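Local atomic coordinates of oligogalacturonate lyase (Yersinia enterocolitica subsp. enterocolitica, PDB entry 3PE7), a protein that cleaves oligogalacturonates by beta-elimination, and is a seven-bladed beta-propeller that binds manganese and calcium ions. Residues A[11-16]-A[20-25]; A[40-45]-A[364-369]; A[142-147]-A[187-192]. All coordinates share one frame; numbering follows the deposited sequence.

In the fold
The three contacts sample different levels of a seven-bladed propeller. Contact 1 is a partly buried hairpin near the periphery, held by backbone bonds, a salt bridge and a hydroxyl pair. Its strands share a sheet with 364-369, so contacts 1 and 2 involve one blade, their centres about 16 Å apart. Contacts 2 and 3 are buried and apolar. Each presses residues of one blade against the next, the first between segments 319 residues apart, the second between consecutive blades. Contact 3 is nested within the loop that contact 2 closes, and lies on the opposite side of the chain's centre from both others. Bonding within a sheet thus contrasts with apolar packing between sheets.

Contact 1 of 3, residues A[11-16]-A[20-25]; sequences FDTYQD and GAQVTR
Strands 12-15 and 22-25 run antiparallel, their axes 4.6 Å apart at 153°, with Asp12-Arg25 and Tyr14-Val23 as hydrogen-bonded pairs and Thr13-Thr24 and Gln15-Gln22 as non-hydrogen-bonded pairs. Beyond the last pair the backbone continues to bond: Asp16 N donates to Ala21 O at 2.8 Å, and Gly20 N returns to Asp16 O. Gly20 adopts a positive phi, which glycine accommodates readily. The Asp16 carboxylate works away from the pairing, OD1 accepting from Ser18 N and Thr19 N in the turn and OD2 from Arg337 N.

This hairpin forms the outer part of a sheet whose other strands, 376-381, 364-369 and 357-358, come from the C-terminal end of the chain. Joining the two ends in one blade is the "Velcro" closure of beta-propellers, and backbone bonds from Gln22 to Thr381 and from Thr24 to Leu379 make the join.

On one face of the hairpin, the Tyr14 ring lies over Val23, whose CB sits 4.1 Å from the ring centroid and 21° off its normal, a CH-pi contact. A chi1 of 56° places CG between the backbone N and carbonyl carbon and brings the ring over valine, where OH is 3.4 Å from Val23 CG1. Farther along this face, Arg25 NH2 forms a salt bridge of 3.2 Å with Asp12 OD2, entering from above the carboxylate plane. Water 1 accepts from Arg25 NE at 2.9 Å and lies 2.8 Å from Asp12 OD2, to which it can donate. The other face carries the hydroxyls Thr13 OG1 and Thr24 OG1, hydrogen-bonded at 2.9 Å.

Contact 2 of 3, residues A[40-45]-A[364-369]; sequences QKCFTR and QILFTS
Cys42 is the first residue of 40-45 to meet strand 364-369, its SG lying 4.0 Å from Leu366 CD2. The sulfur also lies close to the ring of the next residue in its own segment, with Cys42 SG 4.1 Å from Phe43 CE2.

Phe43 then presents the far end of its ring. CE2 approaches Leu366 CD2 at 3.8 Å and CZ approaches the same methyl at 3.9 Å, while Phe43 CZ is 4.1 Å from Leu366 CB. The methyl therefore rests against the sulfur and the ring together, at similar distances from SG and CE2. Its approach to the ring is oblique, and the two side chains are angled across each other.

On the strand, a single leucine does all the touching. Leu366 CG is anti to the backbone N (chi1 174°), which carries the branch outward across the gap, and CD2 is the methyl that meets both Cys42 and Phe43. Since the nearest CA atoms, those of Phe43 and Leu366, are 10.0 Å apart, side chains alone span the interval. The buried surface is modest, 109 Å² in total, and the contacts are all between apolar side-chain atoms. The side chain of Leu366 is about 8 Å from that of the manganese ligand His355 and about 14 Å from the metal, so the packing lies near the site without belonging to it.

Leu50 of strand 49-54 touches Cys42, Phe43 and Leu366 alike, and Pro360 also packs on Phe43. Backbone bonds tie Cys42 to Leu51 of strand 49-54 and Lys41 to Leu88 of strand 87-88, the first strand of another blade, whereas strand 364-369 lies in its own sheet between 376-381 and 357-358.

Contact 3 of 3, residues A[142-147]-A[187-192]; sequences IEIRRE and NQWLGH
Two consecutive blades of the propeller meet here, with Ile142 and Ile144 of strand 138-145 set against Trp189, just before strand 190-196, and Leu190 and Gly191 at its start. The closest CA atoms, of Ile142 and Gly191, are 6.5 Å apart, too far for strand pairing, and the contact is one of van der Waals packing.

Ile142 carries most of it. Its CG2 methyl lies 3.6 Å from Leu190 O, and CG1 comes within 4.0 Å of Gly191 CA. Gly191 contributes only backbone, so the isoleucine rests directly on the main chain. With chi1 and chi2 both near -60°, the Ile142 chain bends, and CD1 reaches Leu190 CB at 4.0 Å. The Ile142 and Leu190 side chains cross at about a right angle. Leu190 O, buried under the isoleucine, is left without a hydrogen-bonding partner in the structure, so it meets hydrocarbon in place of a donor.

Strand 138-145 belongs to a four-stranded antiparallel blade (124-132, 138-145, 168-174 and 180-186), and strand 190-196 opens the next. Residues of the first blade thicken the join: Leu170 touches Ile142, while Cys168 touches both Ile144 and Leu190.

Two residues farther along, Ile144 extends to the Trp189 indole. Its terminal methyl CD1 approaches obliquely, 4.3 Å from Trp189 NE1 and 4.4 Å from Trp189 CD1. An extended chi2 of -172° takes the methyl out to that distance. The indole also meets Phe161 and Tyr127 edge-to-face, which places Ile144 at the margin of an aromatic cluster to which helix 155-161 contributes Phe158 and Phe161.

Contact 1 of 3, residues A[11-16]-A[20-25]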
loop_
_atom_site.group_PDB
_atom_site.type_symbol
_atom_site.label_atom_id
_atom_site.label_comp_id
_atom_site.label_asym_id
_atom_site.label_seq_id
_atom_site.Cartn_x
_atom_site.Cartn_y
_atom_site.Cartn_z
ATOM N N PHE A 11 0.940 -6.998 -24.141
ATOM C CA PHE A 11 1.796 -7.442 -23.046
ATOM C C PHE A 11 3.156 -7.721 -23.668
ATOM O O PHE A 11 3.280 -8.591 -24.556
ATOM C CB PHE A 11 1.267 -8.740 -22.421
ATOM C CG PHE A 11 0.052 -8.577 -21.533
ATOM C CD1 PHE A 11 -0.440 -9.682 -20.839
ATOM C CD2 PHE A 11 -0.577 -7.336 -21.367
ATOM C CE1 PHE A 11 -1.558 -9.586 -20.015
ATOM C CE2 PHE A 11 -1.693 -7.209 -20.551
ATOM C CZ PHE A 11 -2.195 -8.335 -19.850
ATOM N N ASP A 12 4.181 -7.014 -23.213
ATOM C CA ASP A 12 5.506 -7.146 -23.814
ATOM C C ASP A 12 6.469 -7.883 -22.885
ATOM O O ASP A 12 6.823 -7.386 -21.803
ATOM C CB ASP A 12 6.052 -5.776 -24.218
ATOM C CG ASP A 12 5.228 -5.132 -25.325
ATOM O OD1 ASP A 12 5.202 -5.694 -26.432
ATOM O OD2 ASP A 12 4.613 -4.082 -25.103
ATOM N N THR A 13 6.883 -9.070 -23.316
ATOM C CA THR A 13 7.667 -9.985 -22.483
ATOM C C THR A 13 9.133 -10.029 -22.926
ATOM O O THR A 13 9.429 -10.085 -24.128
ATOM C CB THR A 13 7.083 -11.400 -22.511
ATOM O OG1 THR A 13 5.705 -11.355 -22.136
ATOM C CG2 THR A 13 7.826 -12.323 -21.543
ATOM N N TYR A 14 10.033 -9.986 -21.948
ATOM C CA TYR A 14 11.479 -9.920 -22.184
ATOM C C TYR A 14 12.237 -10.518 -20.997
ATOM O O TYR A 14 11.630 -11.044 -20.066
ATOM C CB TYR A 14 11.912 -8.465 -22.423
ATOM C CG TYR A 14 11.540 -7.508 -21.319
ATOM C CD1 TYR A 14 10.212 -7.067 -21.157
ATOM C CD2 TYR A 14 12.497 -7.045 -20.434
ATOM C CE1 TYR A 14 9.879 -6.199 -20.145
ATOM C CE2 TYR A 14 12.174 -6.164 -19.438
ATOM C CZ TYR A 14 10.862 -5.750 -19.293
ATOM O OH TYR A 14 10.536 -4.869 -18.298
ATOM N N GLN A 15 13.561 -10.471 -21.045
ATOM C CA GLN A 15 14.375 -11.021 -19.967
ATOM C C GLN A 15 15.074 -9.894 -19.238
ATOM O O GLN A 15 15.653 -9.013 -19.871
ATOM C CB GLN A 15 15.442 -11.961 -20.540
ATOM C CG GLN A 15 14.940 -13.329 -20.908
ATOM C CD GLN A 15 16.083 -14.236 -21.333
ATOM O OE1 GLN A 15 16.561 -14.156 -22.469
ATOM N NE2 GLN A 15 16.541 -15.093 -20.415
ATOM N N ASP A 16 15.046 -9.928 -17.906
ATOM C CA ASP A 16 15.748 -8.919 -17.107
ATOM C C ASP A 16 17.240 -8.824 -17.459
ATOM O O ASP A 16 17.905 -9.843 -17.582
ATOM C CB ASP A 16 15.599 -9.241 -15.617
ATOM C CG ASP A 16 16.148 -8.134 -14.733
ATOM O OD1 ASP A 16 17.351 -8.164 -14.404
ATOM O OD2 ASP A 16 15.383 -7.206 -14.419
ATOM N N GLY A 20 18.133 -12.191 -15.773
ATOM C CA GLY A 20 17.588 -13.061 -16.789
ATOM C C GLY A 20 16.165 -13.519 -16.531
ATOM O O GLY A 20 15.625 -14.301 -17.316
ATOM N N ALA A 21 15.544 -13.030 -15.448
ATOM C CA ALA A 21 14.155 -13.404 -15.125
ATOM C C ALA A 21 13.178 -12.946 -16.207
ATOM O O ALA A 21 13.371 -11.898 -16.819
ATOM C CB ALA A 21 13.744 -12.796 -13.781
ATOM N N GLN A 22 12.116 -13.713 -16.428
ATOM C CA GLN A 22 11.078 -13.287 -17.360
ATOM C C GLN A 22 10.288 -12.122 -16.742
ATOM O O GLN A 22 9.820 -12.204 -15.588
ATOM C CB GLN A 22 10.142 -14.450 -17.685
ATOM C CG GLN A 22 9.016 -14.070 -18.634
ATOM C CD GLN A 22 8.385 -15.267 -19.333
ATOM O OE1 GLN A 22 9.069 -16.043 -20.018
ATOM N NE2 GLN A 22 7.082 -15.410 -19.182
ATOM N N VAL A 23 10.134 -11.056 -17.525
ATOM C CA VAL A 23 9.384 -9.875 -17.101
ATOM C C VAL A 23 8.389 -9.535 -18.197
ATOM O O VAL A 23 8.723 -9.570 -19.383
ATOM C CB VAL A 23 10.308 -8.657 -16.825
ATOM C CG1 VAL A 23 9.510 -7.445 -16.317
ATOM C CG2 VAL A 23 11.371 -9.010 -15.807
ATOM N N THR A 24 7.159 -9.233 -17.804
ATOM C CA THR A 24 6.142 -8.820 -18.773
ATOM C C THR A 24 5.632 -7.443 -18.382
ATOM O O THR A 24 5.200 -7.249 -17.243
ATOM C CB THR A 24 4.986 -9.845 -18.848
ATOM O OG1 THR A 24 5.530 -11.105 -19.275
ATOM C CG2 THR A 24 3.936 -9.395 -19.861
ATOM N N ARG A 25 5.716 -6.495 -19.314
ATOM C CA ARG A 25 5.111 -5.171 -19.141
ATOM C C ARG A 25 3.664 -5.226 -19.619
ATOM O O ARG A 25 3.386 -5.682 -20.738
ATOM C CB ARG A 25 5.863 -4.145 -19.972
ATOM C CG ARG A 25 5.413 -2.708 -19.727
ATOM C CD ARG A 25 6.266 -1.760 -20.510
ATOM N NE ARG A 25 6.030 -1.908 -21.952
ATOM C CZ ARG A 25 6.886 -1.517 -22.888
ATOM N NH1 ARG A 25 8.041 -0.962 -22.551
ATOM N NH2 ARG A 25 6.575 -1.689 -24.179
HETATM O O HOH W 1 3.534 -3.176 -22.661
#

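Contact 2 of 3, residues A[40-45]-A[364-369]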
loop_
_atom_site.group_PDB
_atom_site.type_symbol
_atom_site.label_atom_id
_atom_site.label_comp_id
_atom_site.label_asym_id
_atom_site.label_seq_id
_atom_site.Cartn_x
_atom_site.Cartn_y
_atom_site.Cartn_z
ATOM N N GLN A 40 -3.139 -3.235 -0.276
ATOM C CA GLN A 40 -4.559 -3.238 -0.700
ATOM C C GLN A 40 -4.802 -4.276 -1.799
ATOM O O GLN A 40 -4.020 -4.380 -2.763
ATOM C CB GLN A 40 -5.017 -1.847 -1.196
ATOM C CG GLN A 40 -4.933 -0.691 -0.151
ATOM C CD GLN A 40 -6.062 -0.728 0.883
ATOM O OE1 GLN A 40 -6.838 0.237 1.005
ATOM N NE2 GLN A 40 -6.158 -1.828 1.634
ATOM N N LYS A 41 -5.883 -5.052 -1.669
ATOM C CA LYS A 41 -6.178 -6.090 -2.668
ATOM C C LYS A 41 -6.390 -5.524 -4.071
ATOM O O LYS A 41 -7.251 -4.649 -4.266
ATOM C CB LYS A 41 -7.403 -6.928 -2.250
ATOM C CG LYS A 41 -7.784 -7.980 -3.285
ATOM C CD LYS A 41 -8.994 -8.788 -2.806
ATOM C CE LYS A 41 -9.536 -9.645 -3.944
ATOM N NZ LYS A 41 -10.742 -10.439 -3.502
ATOM N N CYS A 42 -5.588 -6.007 -5.039
ATOM C CA CYS A 42 -5.749 -5.628 -6.449
ATOM C C CYS A 42 -5.955 -6.779 -7.434
ATOM O O CYS A 42 -6.434 -6.551 -8.520
ATOM C CB CYS A 42 -4.576 -4.755 -6.955
ATOM S SG CYS A 42 -2.930 -5.523 -6.791
ATOM N N PHE A 43 -5.560 -7.998 -7.057
ATOM C CA PHE A 43 -5.840 -9.168 -7.869
ATOM C C PHE A 43 -7.125 -9.827 -7.401
ATOM O O PHE A 43 -7.359 -9.907 -6.213
ATOM C CB PHE A 43 -4.721 -10.205 -7.753
ATOM C CG PHE A 43 -3.477 -9.830 -8.471
ATOM C CD1 PHE A 43 -3.345 -10.069 -9.837
ATOM C CD2 PHE A 43 -2.413 -9.266 -7.762
ATOM C CE1 PHE A 43 -2.141 -9.739 -10.504
ATOM C CE2 PHE A 43 -1.237 -8.905 -8.417
ATOM C CZ PHE A 43 -1.098 -9.156 -9.781
ATOM N N THR A 44 -7.938 -10.318 -8.333
ATOM C CA THR A 44 -9.072 -11.172 -7.947
ATOM C C THR A 44 -8.511 -12.483 -7.364
ATOM O O THR A 44 -7.355 -12.813 -7.581
ATOM C CB THR A 44 -10.047 -11.440 -9.112
ATOM O OG1 THR A 44 -9.353 -11.943 -10.260
ATOM C CG2 THR A 44 -10.764 -10.156 -9.489
ATOM N N ARG A 45 -9.334 -13.211 -6.626
ATOM C CA ARG A 45 -8.845 -14.397 -5.905
ATOM C C ARG A 45 -8.193 -15.444 -6.807
ATOM O O ARG A 45 -7.214 -16.079 -6.404
ATOM C CB ARG A 45 -9.974 -15.020 -5.093
ATOM C CG ARG A 45 -10.399 -14.159 -3.913
ATOM C CD ARG A 45 -11.690 -14.714 -3.266
ATOM N NE ARG A 45 -12.818 -14.686 -4.179
ATOM C CZ ARG A 45 -14.031 -15.132 -3.858
ATOM N NH1 ARG A 45 -14.255 -15.626 -2.644
ATOM N NH2 ARG A 45 -15.009 -15.092 -4.751
ATOM N N GLN A 364 5.003 -14.686 -9.150
ATOM C CA GLN A 364 5.416 -13.434 -9.774
ATOM C C GLN A 364 5.323 -12.278 -8.797
ATOM O O GLN A 364 4.607 -12.352 -7.813
ATOM C CB GLN A 364 4.529 -13.115 -10.965
ATOM C CG GLN A 364 4.657 -14.083 -12.107
ATOM C CD GLN A 364 3.581 -13.857 -13.109
ATOM O OE1 GLN A 364 2.392 -14.019 -12.811
ATOM N NE2 GLN A 364 3.970 -13.454 -14.304
ATOM N N ILE A 365 6.047 -11.208 -9.083
ATOM C CA ILE A 365 5.819 -9.968 -8.362
ATOM C C ILE A 365 5.309 -8.867 -9.296
ATOM O O ILE A 365 5.747 -8.752 -10.458
ATOM C CB ILE A 365 7.069 -9.516 -7.566
ATOM C CG1 ILE A 365 8.317 -9.535 -8.438
ATOM C CG2 ILE A 365 7.275 -10.424 -6.300
ATOM C CD1 ILE A 365 9.524 -8.850 -7.776
ATOM N N LEU A 366 4.377 -8.071 -8.785
ATOM C CA LEU A 366 3.795 -6.939 -9.527
ATOM C C LEU A 366 4.397 -5.650 -9.016
ATOM O O LEU A 366 4.464 -5.433 -7.801
ATOM C CB LEU A 366 2.275 -6.887 -9.331
ATOM C CG LEU A 366 1.560 -5.661 -9.946
ATOM C CD1 LEU A 366 1.495 -5.792 -11.455
ATOM C CD2 LEU A 366 0.136 -5.469 -9.349
ATOM N N PHE A 367 4.811 -4.779 -9.929
ATOM C CA PHE A 367 5.387 -3.490 -9.513
ATOM C C PHE A 367 5.202 -2.428 -10.580
ATOM O O PHE A 367 4.966 -2.752 -11.748
ATOM C CB PHE A 367 6.883 -3.642 -9.150
ATOM C CG PHE A 367 7.758 -4.079 -10.292
ATOM C CD1 PHE A 367 8.507 -3.134 -10.991
ATOM C CD2 PHE A 367 7.858 -5.431 -10.663
ATOM C CE1 PHE A 367 9.343 -3.527 -12.050
ATOM C CE2 PHE A 367 8.692 -5.830 -11.725
ATOM C CZ PHE A 367 9.436 -4.878 -12.410
ATOM N N THR A 368 5.309 -1.165 -10.171
ATOM C CA THR A 368 5.378 -0.027 -11.123
ATOM C C THR A 368 6.833 0.396 -11.391
ATOM O O THR A 368 7.678 0.378 -10.496
ATOM C CB THR A 368 4.627 1.223 -10.574
ATOM O OG1 THR A 368 3.304 0.885 -10.173
ATOM C CG2 THR A 368 4.535 2.329 -11.617
ATOM N N SER A 369 7.099 0.814 -12.627
ATOM C CA SER A 369 8.339 1.533 -12.932
ATOM C C SER A 369 8.104 2.436 -14.134
ATOM O O SER A 369 7.248 2.155 -14.961
ATOM C CB SER A 369 9.456 0.548 -13.258
ATOM O OG SER A 369 10.648 1.263 -13.565
#

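Contact 3 of 3, residues A[142-147]-A[187-192]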
loop_
_atom_site.group_PDB
_atom_site.type_symbol
_atom_site.label_atom_id
_atom_site.label_comp_id
_atom_site.label_asym_id
_atom_site.label_seq_id
_atom_site.Cartn_x
_atom_site.Cartn_y
_atom_site.Cartn_z
ATOM N N ILE A 142 -8.119 7.867 8.933
ATOM C CA ILE A 142 -7.822 9.053 9.733
ATOM C C ILE A 142 -8.542 10.267 9.164
ATOM O O ILE A 142 -8.586 10.450 7.963
ATOM C CB ILE A 142 -6.299 9.355 9.768
ATOM C CG1 ILE A 142 -5.505 8.167 10.334
ATOM C CG2 ILE A 142 -5.989 10.627 10.579
ATOM C CD1 ILE A 142 -5.878 7.760 11.750
ATOM N N GLU A 143 -9.120 11.076 10.045
ATOM C CA GLU A 143 -9.616 12.403 9.672
ATOM C C GLU A 143 -8.902 13.453 10.503
ATOM O O GLU A 143 -8.656 13.259 11.700
ATOM C CB GLU A 143 -11.130 12.495 9.885
ATOM C CG GLU A 143 -11.926 11.584 8.942
ATOM C CD GLU A 143 -13.405 11.558 9.244
ATOM O OE1 GLU A 143 -13.853 12.269 10.182
ATOM O OE2 GLU A 143 -14.116 10.835 8.515
ATOM N N ILE A 144 -8.544 14.562 9.863
ATOM C CA ILE A 144 -7.805 15.636 10.531
ATOM C C ILE A 144 -8.688 16.878 10.529
ATOM O O ILE A 144 -9.365 17.150 9.539
ATOM C CB ILE A 144 -6.461 15.931 9.810
ATOM C CG1 ILE A 144 -5.610 14.644 9.757
ATOM C CG2 ILE A 144 -5.724 17.119 10.477
ATOM C CD1 ILE A 144 -4.156 14.805 9.231
ATOM N N ARG A 145 -8.717 17.603 11.643
ATOM C CA ARG A 145 -9.569 18.780 11.715
ATOM C C ARG A 145 -9.136 19.754 10.622
ATOM O O ARG A 145 -7.944 19.981 10.439
ATOM C CB ARG A 145 -9.489 19.434 13.100
ATOM C CG ARG A 145 -10.626 20.402 13.340
ATOM C CD ARG A 145 -10.523 21.108 14.688
ATOM N NE ARG A 145 -10.638 20.190 15.821
ATOM C CZ ARG A 145 -11.773 19.619 16.232
ATOM N NH1 ARG A 145 -12.924 19.854 15.612
ATOM N NH2 ARG A 145 -11.759 18.810 17.287
ATOM N N ARG A 146 -10.104 20.301 9.892
ATOM C CA ARG A 146 -9.797 21.192 8.758
ATOM C C ARG A 146 -8.870 22.345 9.159
ATOM O O ARG A 146 -7.948 22.696 8.418
ATOM C CB ARG A 146 -11.076 21.755 8.126
ATOM C CG ARG A 146 -10.791 22.682 6.931
ATOM C CD ARG A 146 -12.056 23.189 6.277
ATOM N NE ARG A 146 -12.829 22.097 5.698
ATOM C CZ ARG A 146 -12.530 21.466 4.566
ATOM N NH1 ARG A 146 -11.452 21.796 3.865
ATOM N NH2 ARG A 146 -13.314 20.484 4.145
ATOM N N GLU A 147 -9.146 22.945 10.318
ATOM C CA GLU A 147 -8.332 24.030 10.877
ATOM C C GLU A 147 -6.862 23.672 10.979
ATOM O O GLU A 147 -5.985 24.547 10.873
ATOM C CB GLU A 147 -8.814 24.367 12.289
ATOM C CG GLU A 147 -9.443 25.712 12.479
ATOM C CD GLU A 147 -9.341 26.138 13.939
ATOM O OE1 GLU A 147 -8.940 27.302 14.211
ATOM O OE2 GLU A 147 -9.626 25.281 14.813
ATOM N N ASN A 187 -4.248 15.177 19.834
ATOM C CA ASN A 187 -3.542 16.275 19.175
ATOM C C ASN A 187 -2.108 15.874 18.834
ATOM O O ASN A 187 -1.125 16.470 19.290
ATOM C CB ASN A 187 -3.598 17.546 20.027
ATOM C CG ASN A 187 -5.003 18.115 20.130
ATOM O OD1 ASN A 187 -5.901 17.766 19.356
ATOM N ND2 ASN A 187 -5.203 18.994 21.102
ATOM N N GLN A 188 -1.995 14.808 18.050
ATOM C CA GLN A 188 -0.719 14.428 17.436
ATOM C C GLN A 188 -1.023 13.715 16.123
ATOM O O GLN A 188 -2.109 13.177 15.930
ATOM C CB GLN A 188 0.170 13.581 18.368
ATOM C CG GLN A 188 -0.248 12.116 18.597
ATOM C CD GLN A 188 0.569 11.454 19.705
ATOM O OE1 GLN A 188 1.801 11.564 19.745
ATOM N NE2 GLN A 188 -0.120 10.782 20.629
ATOM N N TRP A 189 -0.059 13.730 15.216
ATOM C CA TRP A 189 -0.283 13.197 13.872
ATOM C C TRP A 189 -0.423 11.672 13.904
ATOM O O TRP A 189 0.548 10.958 14.176
ATOM C CB TRP A 189 0.897 13.575 12.990
ATOM C CG TRP A 189 0.659 13.439 11.522
ATOM C CD1 TRP A 189 -0.463 12.972 10.892
ATOM C CD2 TRP A 189 1.589 13.772 10.493
ATOM N NE1 TRP A 189 -0.284 13.001 9.519
ATOM C CE2 TRP A 189 0.969 13.485 9.256
ATOM C CE3 TRP A 189 2.899 14.286 10.499
ATOM C CZ2 TRP A 189 1.611 13.697 8.031
ATOM C CZ3 TRP A 189 3.534 14.508 9.284
ATOM C CH2 TRP A 189 2.883 14.208 8.062
ATOM N N LEU A 190 -1.635 11.199 13.637
ATOM C CA LEU A 190 -1.915 9.764 13.538
ATOM C C LEU A 190 -2.000 9.341 12.081
ATOM O O LEU A 190 -2.474 10.093 11.220
ATOM C CB LEU A 190 -3.224 9.433 14.249
ATOM C CG LEU A 190 -3.258 9.831 15.727
ATOM C CD1 LEU A 190 -4.586 9.419 16.314
ATOM C CD2 LEU A 190 -2.104 9.226 16.523
ATOM N N GLY A 191 -1.537 8.127 11.800
ATOM C CA GLY A 191 -1.497 7.647 10.428
ATOM C C GLY A 191 -1.666 6.144 10.294
ATOM O O GLY A 191 -1.675 5.405 11.290
ATOM N N HIS A 192 -1.815 5.718 9.044
ATOM C CA HIS A 192 -1.776 4.298 8.627
ATOM C C HIS A 192 -2.566 3.340 9.543
ATOM O O HIS A 192 -1.992 2.357 10.051
ATOM C CB HIS A 192 -0.310 3.835 8.461
ATOM C CG HIS A 192 -0.149 2.549 7.691
ATOM N ND1 HIS A 192 0.837 1.627 7.987
ATOM C CD2 HIS A 192 -0.854 2.027 6.659
ATOM C CE1 HIS A 192 0.727 0.590 7.174
ATOM N NE2 HIS A 192 -0.280 0.814 6.348
#